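PDB 3U07: DUF1254 domain-containing protein from Vibrio parahaemolyticus, which is of unknown function but combines DUF1254 and DUF1214 regions in one chain and probably carries an N-terminal signal peptide. Local coordinates for residues T120-F124 against E153-V157; H112-H118 against Q306-P310; R107-T113 against K163-M169; T77-D81 against F347-Y353. The protein carries 2 engineered substitutions. Residue numbers count along the deposited sequence, not the author numbering.

Contact 1 (T120-F124 against E153-V157); sequences TNAAF and EVVRV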
# COMPACT_ATOMS: atom_id res chain seq x y z
N THR A 120 -7.41 -4.11 -2.42
CA THR A 120 -6.33 -4.69 -3.20
C THR A 120 -7.05 -5.72 -4.11
O THR A 120 -7.87 -6.51 -3.62
CB THR A 120 -5.31 -5.41 -2.29
OG1 THR A 120 -4.43 -4.44 -1.70
CG2 THR A 120 -4.49 -6.42 -3.09
N ASN A 121 -6.79 -5.68 -5.41
CA ASN A 121 -7.44 -6.64 -6.31
C ASN A 121 -6.44 -7.56 -7.00
O ASN A 121 -6.82 -8.42 -7.79
CB ASN A 121 -8.34 -5.94 -7.34
CG ASN A 121 -7.65 -4.82 -8.10
OD1 ASN A 121 -6.43 -4.73 -8.16
ND2 ASN A 121 -8.46 -3.96 -8.71
N ALA A 122 -5.16 -7.38 -6.70
CA ALA A 122 -4.13 -8.24 -7.25
C ALA A 122 -2.83 -8.06 -6.49
O ALA A 122 -2.43 -6.94 -6.15
CB ALA A 122 -3.92 -7.95 -8.73
N ALA A 123 -2.17 -9.18 -6.23
CA ALA A 123 -0.88 -9.17 -5.54
C ALA A 123 -0.10 -10.37 -6.05
O ALA A 123 -0.05 -11.41 -5.41
CB ALA A 123 -1.09 -9.29 -4.03
N PHE A 124 0.48 -10.23 -7.24
CA PHE A 124 1.28 -11.29 -7.83
C PHE A 124 2.69 -11.08 -7.32
O PHE A 124 3.21 -9.97 -7.38
CB PHE A 124 1.26 -11.20 -9.36
CG PHE A 124 -0.10 -11.37 -9.96
CD1 PHE A 124 -0.76 -12.60 -9.88
CD2 PHE A 124 -0.74 -10.31 -10.60
CE1 PHE A 124 -2.04 -12.76 -10.42
CE2 PHE A 124 -2.01 -10.46 -11.14
CZ PHE A 124 -2.67 -11.69 -11.05
N GLU A 153 -2.93 -14.77 -16.21
CA GLU A 153 -4.03 -14.59 -15.28
C GLU A 153 -4.83 -13.36 -15.65
O GLU A 153 -4.30 -12.41 -16.22
CB GLU A 153 -3.49 -14.43 -13.85
CG GLU A 153 -2.65 -15.59 -13.34
CD GLU A 153 -3.45 -16.88 -13.19
OE1 GLU A 153 -4.64 -16.80 -12.83
OE2 GLU A 153 -2.88 -17.96 -13.42
N VAL A 154 -6.11 -13.38 -15.32
CA VAL A 154 -7.01 -12.27 -15.60
C VAL A 154 -7.51 -11.70 -14.28
O VAL A 154 -7.98 -12.44 -13.41
CB VAL A 154 -8.23 -12.71 -16.42
CG1 VAL A 154 -9.17 -11.53 -16.65
CG2 VAL A 154 -7.78 -13.31 -17.76
N VAL A 155 -7.41 -10.38 -14.12
CA VAL A 155 -7.89 -9.71 -12.92
C VAL A 155 -9.10 -8.85 -13.28
O VAL A 155 -8.98 -7.90 -14.06
CB VAL A 155 -6.83 -8.77 -12.32
CG1 VAL A 155 -7.38 -8.10 -11.07
CG2 VAL A 155 -5.56 -9.54 -12.02
N ARG A 156 -10.26 -9.19 -12.73
CA ARG A 156 -11.47 -8.41 -12.98
C ARG A 156 -11.48 -7.27 -11.97
O ARG A 156 -11.41 -7.51 -10.77
CB ARG A 156 -12.71 -9.28 -12.80
CG ARG A 156 -12.87 -10.35 -13.88
CD ARG A 156 -13.32 -9.74 -15.21
NE ARG A 156 -13.36 -10.75 -16.27
CZ ARG A 156 -13.83 -10.53 -17.50
NH1 ARG A 156 -14.30 -9.33 -17.84
NH2 ARG A 156 -13.82 -11.51 -18.40
N VAL A 157 -11.56 -6.02 -12.44
CA VAL A 157 -11.54 -4.88 -11.53
C VAL A 157 -12.87 -4.13 -11.51
O VAL A 157 -13.56 -4.02 -12.54
CB VAL A 157 -10.38 -3.90 -11.88
CG1 VAL A 157 -9.04 -4.66 -11.88
CG2 VAL A 157 -10.61 -3.24 -13.24
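Two β-sheets packed face to face can meet along their edge strands without a hydrogen bond between them, and here two edge strands of a β-sandwich do so. Strand 120-125 borders one four-stranded sheet and strand 153-157 the other; the axes of the two segments approach to 7.5 Å and run nearly antiparallel, at 160°. T120 serves its own sheet, its OG1 being hydrogen-bonded to H112. The next two residues form a classic β bulge, N121 and A122 both lying opposite T113 of the neighbouring strand. The bulge points both CA-to-CB bonds across the sandwich, where a regular strand would send one back. N121 brings its carbonyl O to 3.3 Å from V155 CG1, while the end of its side chain lies against V157. Smaller, A122 meets V155 through its CB, 4.0 Å from V155 CG2. F124 closes the row: its ring stacks with F136 of strand 134-140 and reaches over to the other segment, with its CZ 4.0 Å from E153 CB. V155, pointing toward the facing strand, is thus the centre of the contact, and its CG2 meets the F124 ring at the edge, 3.7 Å from CZ.

Contact 2 (H112-H118 against Q306-P310); sequences HTMDMGH and QWGLP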
# COMPACT_ATOMS: atom_id res chain seq x y z
N HIS A 112 1.44 -5.12 -7.26
CA HIS A 112 0.30 -4.84 -6.40
C HIS A 112 -0.65 -3.81 -7.00
O HIS A 112 -0.23 -2.70 -7.33
CB HIS A 112 0.84 -4.35 -5.05
CG HIS A 112 -0.21 -3.94 -4.07
ND1 HIS A 112 -0.02 -2.91 -3.17
CD2 HIS A 112 -1.45 -4.42 -3.84
CE1 HIS A 112 -1.10 -2.78 -2.43
NE2 HIS A 112 -1.99 -3.68 -2.81
N THR A 113 -1.92 -4.17 -7.14
CA THR A 113 -2.91 -3.25 -7.69
C THR A 113 -4.08 -3.10 -6.75
O THR A 113 -4.46 -4.05 -6.06
CB THR A 113 -3.44 -3.73 -9.08
OG1 THR A 113 -3.97 -5.06 -8.96
CG2 THR A 113 -2.33 -3.72 -10.13
N MSE A 114 -4.66 -1.90 -6.72
CA MSE A 114 -5.80 -1.62 -5.86
C MSE A 114 -6.81 -0.79 -6.64
O MSE A 114 -6.43 0.00 -7.50
CB MSE A 114 -5.35 -0.86 -4.61
CG MSE A 114 -4.43 -1.68 -3.71
SE MSE A 114 -3.89 -0.73 -2.10
CE MSE A 114 -2.56 0.36 -2.96
N ASP A 115 -8.09 -0.97 -6.34
CA ASP A 115 -9.10 -0.20 -7.03
C ASP A 115 -9.43 1.08 -6.28
O ASP A 115 -8.92 1.31 -5.17
CB ASP A 115 -10.37 -1.03 -7.28
CG ASP A 115 -11.04 -1.51 -6.01
OD1 ASP A 115 -11.03 -0.78 -4.99
OD2 ASP A 115 -11.61 -2.63 -6.03
N MSE A 116 -10.29 1.90 -6.88
CA MSE A 116 -10.69 3.17 -6.30
C MSE A 116 -11.56 3.09 -5.05
O MSE A 116 -11.99 4.11 -4.52
CB MSE A 116 -11.40 4.01 -7.38
CG MSE A 116 -10.49 4.35 -8.55
SE MSE A 116 -8.95 5.42 -8.00
CE MSE A 116 -9.93 7.07 -7.80
N GLY A 117 -11.83 1.87 -4.59
CA GLY A 117 -12.62 1.72 -3.38
C GLY A 117 -11.68 1.34 -2.25
O GLY A 117 -12.10 1.03 -1.13
N HIS A 118 -10.39 1.38 -2.58
CA HIS A 118 -9.26 1.05 -1.71
C HIS A 118 -9.17 -0.43 -1.34
O HIS A 118 -8.80 -0.79 -0.22
CB HIS A 118 -9.26 1.91 -0.44
CG HIS A 118 -7.90 2.03 0.19
ND1 HIS A 118 -7.54 1.33 1.33
CD2 HIS A 118 -6.81 2.74 -0.17
CE1 HIS A 118 -6.29 1.61 1.64
NE2 HIS A 118 -5.82 2.46 0.74
N GLN A 306 -3.01 4.49 3.78
CA GLN A 306 -3.50 4.40 2.42
C GLN A 306 -2.58 3.71 1.43
O GLN A 306 -1.37 3.92 1.43
CB GLN A 306 -3.89 5.79 1.91
CG GLN A 306 -4.70 5.78 0.62
CD GLN A 306 -4.98 7.18 0.10
OE1 GLN A 306 -4.09 8.03 0.10
NE2 GLN A 306 -6.20 7.42 -0.36
N TRP A 307 -3.18 2.87 0.59
CA TRP A 307 -2.47 2.12 -0.44
C TRP A 307 -1.57 1.01 0.12
O TRP A 307 -0.75 0.44 -0.60
CB TRP A 307 -1.63 3.07 -1.31
CG TRP A 307 -2.42 4.20 -1.90
CD1 TRP A 307 -2.14 5.54 -1.80
CD2 TRP A 307 -3.63 4.11 -2.67
NE1 TRP A 307 -3.10 6.28 -2.46
CE2 TRP A 307 -4.02 5.42 -3.01
CE3 TRP A 307 -4.41 3.03 -3.12
CZ2 TRP A 307 -5.17 5.70 -3.76
CZ3 TRP A 307 -5.56 3.31 -3.87
CH2 TRP A 307 -5.91 4.63 -4.19
N GLY A 308 -1.75 0.70 1.40
CA GLY A 308 -0.94 -0.34 2.01
C GLY A 308 -1.27 -1.75 1.56
O GLY A 308 -2.41 -2.08 1.22
N LEU A 309 -0.24 -2.59 1.55
CA LEU A 309 -0.37 -4.00 1.16
C LEU A 309 -1.09 -4.79 2.25
O LEU A 309 -1.03 -4.44 3.43
CB LEU A 309 1.01 -4.63 0.98
CG LEU A 309 1.77 -4.48 -0.34
CD1 LEU A 309 3.22 -4.87 -0.13
CD2 LEU A 309 1.13 -5.36 -1.41
N PRO A 310 -1.82 -5.85 1.85
CA PRO A 310 -2.52 -6.66 2.85
C PRO A 310 -1.38 -7.23 3.72
O PRO A 310 -0.31 -7.55 3.21
CB PRO A 310 -3.20 -7.73 2.00
CG PRO A 310 -3.51 -6.97 0.72
CD PRO A 310 -2.22 -6.22 0.49
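A β-hairpin turn closing on a distant loop illustrates how a single aromatic residue can bind separate parts of a chain. Strands 109-115 and 120-125 are joined through a type I turn from D115 to H118, closed by H118 N to D115 O at 3.0 Å. Inside it lies an Asx turn, in which G117 N donates to D115 OD1 at 2.8 Å, while the other carboxylate oxygen of D115 forms a salt bridge with R287. The partner is the loop 306-310 after helix 295-305. Its W307 backbone N donates to H118 NE2 at 2.7 Å and 177°, so this imidazole nitrogen acts as an acceptor. H118 CD2 also sits over a face of the W307 indole, 3.8 Å from its CE3, although the ring planes are oblique at 47°. At the indole's edge comes selenomethionine M114, a Met-aromatic contact with SE 5.3 Å from the centroid of the six-membered ring; M114 CE lies 3.3 Å from W307 CE3 and 3.0 Å from W307 O. Helix 26-52 adds an edge-to-face partner for W307 in F46, and K163 a cation-pi one. Further along, H112, whose NE2 is hydrogen-bonded to T120, offers its ring face to L309 in a CH-pi contact, L309 CD2 standing 3.3 Å from the H112 ring centroid.

Contact 3 (R107-T113 against K163-M169); sequences RYWILHT and KLMGRIM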
# COMPACT_ATOMS: atom_id res chain seq x y z
N ARG A 107 15.13 -13.46 -5.63
CA ARG A 107 14.76 -12.05 -5.59
C ARG A 107 13.28 -11.82 -5.31
O ARG A 107 12.41 -12.34 -6.01
CB ARG A 107 15.15 -11.36 -6.90
CG ARG A 107 15.03 -9.84 -6.84
CD ARG A 107 15.39 -9.21 -8.17
NE ARG A 107 16.74 -9.57 -8.59
CZ ARG A 107 17.86 -9.06 -8.08
NH1 ARG A 107 17.80 -8.16 -7.10
NH2 ARG A 107 19.04 -9.47 -8.53
N TYR A 108 13.00 -11.04 -4.27
CA TYR A 108 11.62 -10.72 -3.91
C TYR A 108 11.09 -9.69 -4.90
O TYR A 108 11.81 -8.77 -5.31
CB TYR A 108 11.53 -10.11 -2.51
CG TYR A 108 10.13 -9.67 -2.13
CD1 TYR A 108 9.21 -10.57 -1.60
CD2 TYR A 108 9.70 -8.36 -2.36
CE1 TYR A 108 7.90 -10.18 -1.31
CE2 TYR A 108 8.39 -7.96 -2.08
CZ TYR A 108 7.50 -8.88 -1.55
OH TYR A 108 6.20 -8.50 -1.27
N TRP A 109 9.83 -9.86 -5.30
CA TRP A 109 9.17 -8.92 -6.21
C TRP A 109 7.68 -9.05 -6.01
O TRP A 109 7.19 -10.08 -5.55
CB TRP A 109 9.51 -9.21 -7.67
CG TRP A 109 9.04 -10.56 -8.15
CD1 TRP A 109 9.72 -11.74 -8.08
CD2 TRP A 109 7.79 -10.86 -8.79
NE1 TRP A 109 8.98 -12.76 -8.63
CE2 TRP A 109 7.79 -12.24 -9.07
CE3 TRP A 109 6.68 -10.09 -9.14
CZ2 TRP A 109 6.71 -12.88 -9.70
CZ3 TRP A 109 5.60 -10.72 -9.77
CH2 TRP A 109 5.63 -12.10 -10.04
N ILE A 110 6.96 -7.99 -6.34
CA ILE A 110 5.52 -8.01 -6.19
C ILE A 110 4.85 -6.98 -7.10
O ILE A 110 5.35 -5.87 -7.28
CB ILE A 110 5.10 -7.73 -4.72
CG1 ILE A 110 3.59 -7.85 -4.57
CG2 ILE A 110 5.60 -6.35 -4.29
CD1 ILE A 110 3.14 -7.97 -3.14
N LEU A 111 3.74 -7.40 -7.72
CA LEU A 111 2.95 -6.51 -8.57
C LEU A 111 1.68 -6.34 -7.72
O LEU A 111 0.96 -7.30 -7.47
CB LEU A 111 2.62 -7.16 -9.91
CG LEU A 111 1.56 -6.45 -10.78
CD1 LEU A 111 1.96 -5.00 -11.03
CD2 LEU A 111 1.42 -7.21 -12.10
N HIS A 112 1.44 -5.12 -7.26
CA HIS A 112 0.30 -4.84 -6.40
C HIS A 112 -0.65 -3.81 -7.00
O HIS A 112 -0.23 -2.70 -7.33
CB HIS A 112 0.84 -4.35 -5.05
CG HIS A 112 -0.21 -3.94 -4.07
ND1 HIS A 112 -0.02 -2.91 -3.17
CD2 HIS A 112 -1.45 -4.42 -3.84
CE1 HIS A 112 -1.10 -2.78 -2.43
NE2 HIS A 112 -1.99 -3.68 -2.81
N THR A 113 -1.92 -4.17 -7.14
CA THR A 113 -2.91 -3.25 -7.69
C THR A 113 -4.08 -3.10 -6.75
O THR A 113 -4.46 -4.05 -6.06
CB THR A 113 -3.44 -3.73 -9.08
OG1 THR A 113 -3.97 -5.06 -8.96
CG2 THR A 113 -2.33 -3.72 -10.13
N LYS A 163 -4.83 1.66 -9.22
CA LYS A 163 -3.47 2.08 -8.88
C LYS A 163 -2.53 0.88 -8.93
O LYS A 163 -2.81 -0.16 -8.34
CB LYS A 163 -3.46 2.75 -7.51
CG LYS A 163 -2.08 3.23 -7.03
CD LYS A 163 -2.22 4.17 -5.84
CE LYS A 163 -0.91 4.36 -5.08
NZ LYS A 163 0.28 4.47 -5.97
N LEU A 164 -1.42 1.04 -9.64
CA LEU A 164 -0.44 -0.04 -9.76
C LEU A 164 0.88 0.32 -9.11
O LEU A 164 1.39 1.43 -9.27
CB LEU A 164 -0.20 -0.35 -11.24
CG LEU A 164 0.83 -1.43 -11.61
CD1 LEU A 164 0.60 -1.89 -13.04
CD2 LEU A 164 2.25 -0.89 -11.44
N MSE A 165 1.44 -0.64 -8.37
CA MSE A 165 2.73 -0.46 -7.70
C MSE A 165 3.52 -1.75 -7.81
O MSE A 165 3.02 -2.82 -7.46
CB MSE A 165 2.53 -0.12 -6.22
CG MSE A 165 3.81 -0.22 -5.37
SE MSE A 165 5.01 1.30 -5.45
CE MSE A 165 6.06 0.89 -3.87
N GLY A 166 4.74 -1.65 -8.31
CA GLY A 166 5.60 -2.81 -8.42
C GLY A 166 6.82 -2.60 -7.55
O GLY A 166 7.36 -1.49 -7.49
N ARG A 167 7.25 -3.64 -6.85
CA ARG A 167 8.42 -3.55 -5.99
C ARG A 167 9.36 -4.70 -6.30
O ARG A 167 8.94 -5.86 -6.37
CB ARG A 167 8.04 -3.64 -4.51
CG ARG A 167 7.10 -2.56 -4.01
CD ARG A 167 6.77 -2.78 -2.54
NE ARG A 167 5.71 -1.89 -2.08
CZ ARG A 167 5.37 -1.74 -0.80
NH1 ARG A 167 6.01 -2.41 0.15
NH2 ARG A 167 4.38 -0.91 -0.47
N ILE A 168 10.64 -4.38 -6.49
CA ILE A 168 11.66 -5.38 -6.78
C ILE A 168 12.83 -5.20 -5.81
O ILE A 168 13.47 -4.16 -5.78
CB ILE A 168 12.17 -5.25 -8.22
CG1 ILE A 168 11.02 -5.48 -9.21
CG2 ILE A 168 13.27 -6.28 -8.47
CD1 ILE A 168 11.39 -5.25 -10.66
N MSE A 169 13.08 -6.24 -5.01
CA MSE A 169 14.16 -6.27 -4.03
C MSE A 169 15.54 -6.07 -4.65
O MSE A 169 15.84 -6.58 -5.74
CB MSE A 169 14.15 -7.60 -3.27
CG MSE A 169 15.43 -7.90 -2.47
SE MSE A 169 15.78 -9.80 -2.16
CE MSE A 169 14.71 -10.08 -0.58
O HOH W 1 2.60 -1.48 -2.72
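Strands 109-115 and 161-169 are neighbours in an antiparallel sheet, their ladder satisfying backbone groups in pairs. I110 and R167 exchange hydrogen bonds (I110 N to R167 O 2.9 Å, R167 N to I110 O 3.0 Å), as do H112 and M165 (H112 N to M165 O and M165 N to H112 O, both 2.8 Å). M169 N donates to Y108 O at 2.8 Å. L111 instead turns its backbone to F124 of the other neighbouring strand. R107 NH1 donates to M169 O at 2.9 Å, its guanidinium also salt-bridged to D104 and D175. On the face carrying H112 and R167, water 1 lies 3.0 Å from H112 ND1 and accepts a weak hydrogen bond from R167 NH2 at 2.9 Å; H112 NE2 is hydrogen-bonded to T120. On the opposite face L111 CD1 meets L164 CG at 3.8 Å, and T113 OG1 is hydrogen-bonded to N121. The chemistry thus implies one mainly apolar face turned to the sandwich core and another mixing I110 and M165 with polar H112, R167 and water.

Contact 4 (T77-D81 against F347-Y353); sequences TINND and FWSVTIY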
# COMPACT_ATOMS: atom_id res chain seq x y z
N THR A 77 9.18 7.66 5.51
CA THR A 77 9.43 6.32 6.06
C THR A 77 9.27 5.27 4.96
O THR A 77 8.47 4.34 5.08
CB THR A 77 8.45 5.98 7.21
OG1 THR A 77 8.39 7.07 8.14
CG2 THR A 77 8.91 4.73 7.95
N ILE A 78 10.03 5.44 3.88
CA ILE A 78 9.97 4.52 2.74
C ILE A 78 11.02 3.41 2.78
O ILE A 78 12.12 3.58 3.33
CB ILE A 78 10.12 5.29 1.40
CG1 ILE A 78 9.74 4.38 0.23
CG2 ILE A 78 11.55 5.80 1.25
CD1 ILE A 78 9.86 5.03 -1.13
N ASN A 79 10.67 2.28 2.17
CA ASN A 79 11.51 1.09 2.09
C ASN A 79 12.95 1.28 1.64
O ASN A 79 13.22 2.02 0.69
CB ASN A 79 10.87 0.06 1.15
CG ASN A 79 9.56 -0.48 1.67
OD1 ASN A 79 8.82 0.21 2.36
ND2 ASN A 79 9.26 -1.73 1.32
N ASN A 80 13.86 0.61 2.32
CA ASN A 80 15.28 0.63 1.97
C ASN A 80 15.48 -0.79 1.43
O ASN A 80 16.60 -1.23 1.15
CB ASN A 80 16.15 0.86 3.21
CG ASN A 80 17.63 1.02 2.86
OD1 ASN A 80 17.98 1.72 1.91
ND2 ASN A 80 18.50 0.40 3.65
N ASP A 81 14.36 -1.50 1.29
CA ASP A 81 14.34 -2.88 0.82
C ASP A 81 14.12 -3.08 -0.68
O ASP A 81 14.68 -4.00 -1.27
CB ASP A 81 13.24 -3.68 1.54
CG ASP A 81 13.28 -3.51 3.05
OD1 ASP A 81 14.37 -3.30 3.62
OD2 ASP A 81 12.20 -3.62 3.68
N PHE A 347 11.27 -12.70 3.94
CA PHE A 347 12.39 -12.05 4.62
C PHE A 347 11.91 -10.93 5.52
O PHE A 347 10.74 -10.57 5.50
CB PHE A 347 13.40 -11.51 3.59
CG PHE A 347 12.94 -10.26 2.88
CD1 PHE A 347 13.34 -9.00 3.33
CD2 PHE A 347 12.15 -10.33 1.74
CE1 PHE A 347 12.97 -7.83 2.64
CE2 PHE A 347 11.77 -9.18 1.04
CZ PHE A 347 12.18 -7.93 1.50
N TRP A 348 12.82 -10.39 6.32
CA TRP A 348 12.47 -9.29 7.21
C TRP A 348 13.62 -8.29 7.29
O TRP A 348 14.73 -8.57 6.84
CB TRP A 348 12.11 -9.80 8.60
CG TRP A 348 13.16 -10.66 9.24
CD1 TRP A 348 13.22 -12.02 9.22
CD2 TRP A 348 14.29 -10.21 9.99
NE1 TRP A 348 14.33 -12.45 9.92
CE2 TRP A 348 15.00 -11.36 10.40
CE3 TRP A 348 14.78 -8.95 10.36
CZ2 TRP A 348 16.18 -11.29 11.16
CZ3 TRP A 348 15.95 -8.87 11.11
CH2 TRP A 348 16.63 -10.04 11.50
N SER A 349 13.34 -7.13 7.87
CA SER A 349 14.35 -6.08 7.99
C SER A 349 13.95 -5.05 9.03
O SER A 349 12.79 -4.97 9.42
CB SER A 349 14.50 -5.38 6.64
OG SER A 349 13.28 -4.75 6.26
N VAL A 350 14.92 -4.28 9.51
CA VAL A 350 14.66 -3.22 10.46
C VAL A 350 15.43 -2.04 9.88
O VAL A 350 16.61 -2.16 9.57
CB VAL A 350 15.12 -3.58 11.91
CG1 VAL A 350 15.34 -5.06 12.02
CG2 VAL A 350 16.35 -2.80 12.30
N THR A 351 14.75 -0.91 9.72
CA THR A 351 15.38 0.28 9.14
C THR A 351 15.33 1.46 10.09
O THR A 351 14.37 1.62 10.85
CB THR A 351 14.66 0.66 7.81
OG1 THR A 351 14.62 -0.49 6.95
CG2 THR A 351 15.40 1.79 7.10
N ILE A 352 16.35 2.30 10.04
CA ILE A 352 16.44 3.46 10.91
C ILE A 352 16.05 4.76 10.21
O ILE A 352 16.51 5.04 9.11
CB ILE A 352 17.87 3.62 11.48
CG1 ILE A 352 18.25 2.36 12.26
CG2 ILE A 352 17.95 4.86 12.36
CD1 ILE A 352 17.26 1.98 13.35
N TYR A 353 15.21 5.55 10.87
CA TYR A 353 14.76 6.83 10.34
C TYR A 353 14.88 7.91 11.41
O TYR A 353 14.75 7.64 12.60
CB TYR A 353 13.29 6.74 9.92
CG TYR A 353 12.99 5.69 8.87
CD1 TYR A 353 12.99 6.02 7.51
CD2 TYR A 353 12.69 4.38 9.23
CE1 TYR A 353 12.70 5.06 6.54
CE2 TYR A 353 12.41 3.41 8.27
CZ TYR A 353 12.41 3.76 6.93
OH TYR A 353 12.13 2.80 5.98
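The Y353 hydroxyl donates to the carbonyl of I78, OH to O 2.8 Å, and is also hydrogen-bonded to R413, so the phenol of one strand reaches both the loop and the adjacent strand 408-417. A second polar pair lies at the other end, where S349 OG is 3.0 Å from D81 OD2, a hydrogen bond the geometry leaves unsettled, because the serine proton has another acceptor within reach. D81 OD2 is also hydrogen-bonded to the Y415 hydroxyl. T77 and N80 direct their polar ends to other residues, T77 OG1 to Y409 and N80 ND2 to S369. These hydrogen bonds join two parts of the protein remote in sequence: the loop 77-81, leading into strand 82-90 of the DUF1254 region, lies along strand 347-354, an inner strand of an antiparallel sheet in the DUF1214 region. The segments run at 146° to each other, and the loop meets F347, S349, T351 and Y353, every second residue of the strand; the four residues' CA-to-CB bonds all point toward the loop. T77 CG2 stands over the Y353 ring in a CH-pi contact, 3.8 Å from its centroid and 13° off the normal. N80 CB touches T351 CG2 at 4.1 Å. F347, stacked on Y415 and edge-to-face with Y108, presents its own ring edge to the loop, with F347 CE1 4.3 Å from D81 CB.

Overall arrangement
Strand 109-115 is used by both contact 2 and contact 3, which share H112 and T113 and have centres 12 Å apart. Contact 1 starts from its hairpin partner, with T120 OG1 2.8 Å from H112 NE2, and extends to the second sheet of the sandwich. K163 joins contact 3 to contact 2, its CD 3.5 Å from W307 CD2. Contact 4 bridges the DUF1254 and DUF1214 regions and touches contact 3 where M169 CE meets F347 CD2 at 3.5 Å. It lies across the chain's centre from contact 1, about 26 Å between centres. No active site is established; the sheet meets the facing sheet, the loop after helix 295-305 and the sheet of the DUF1214 region.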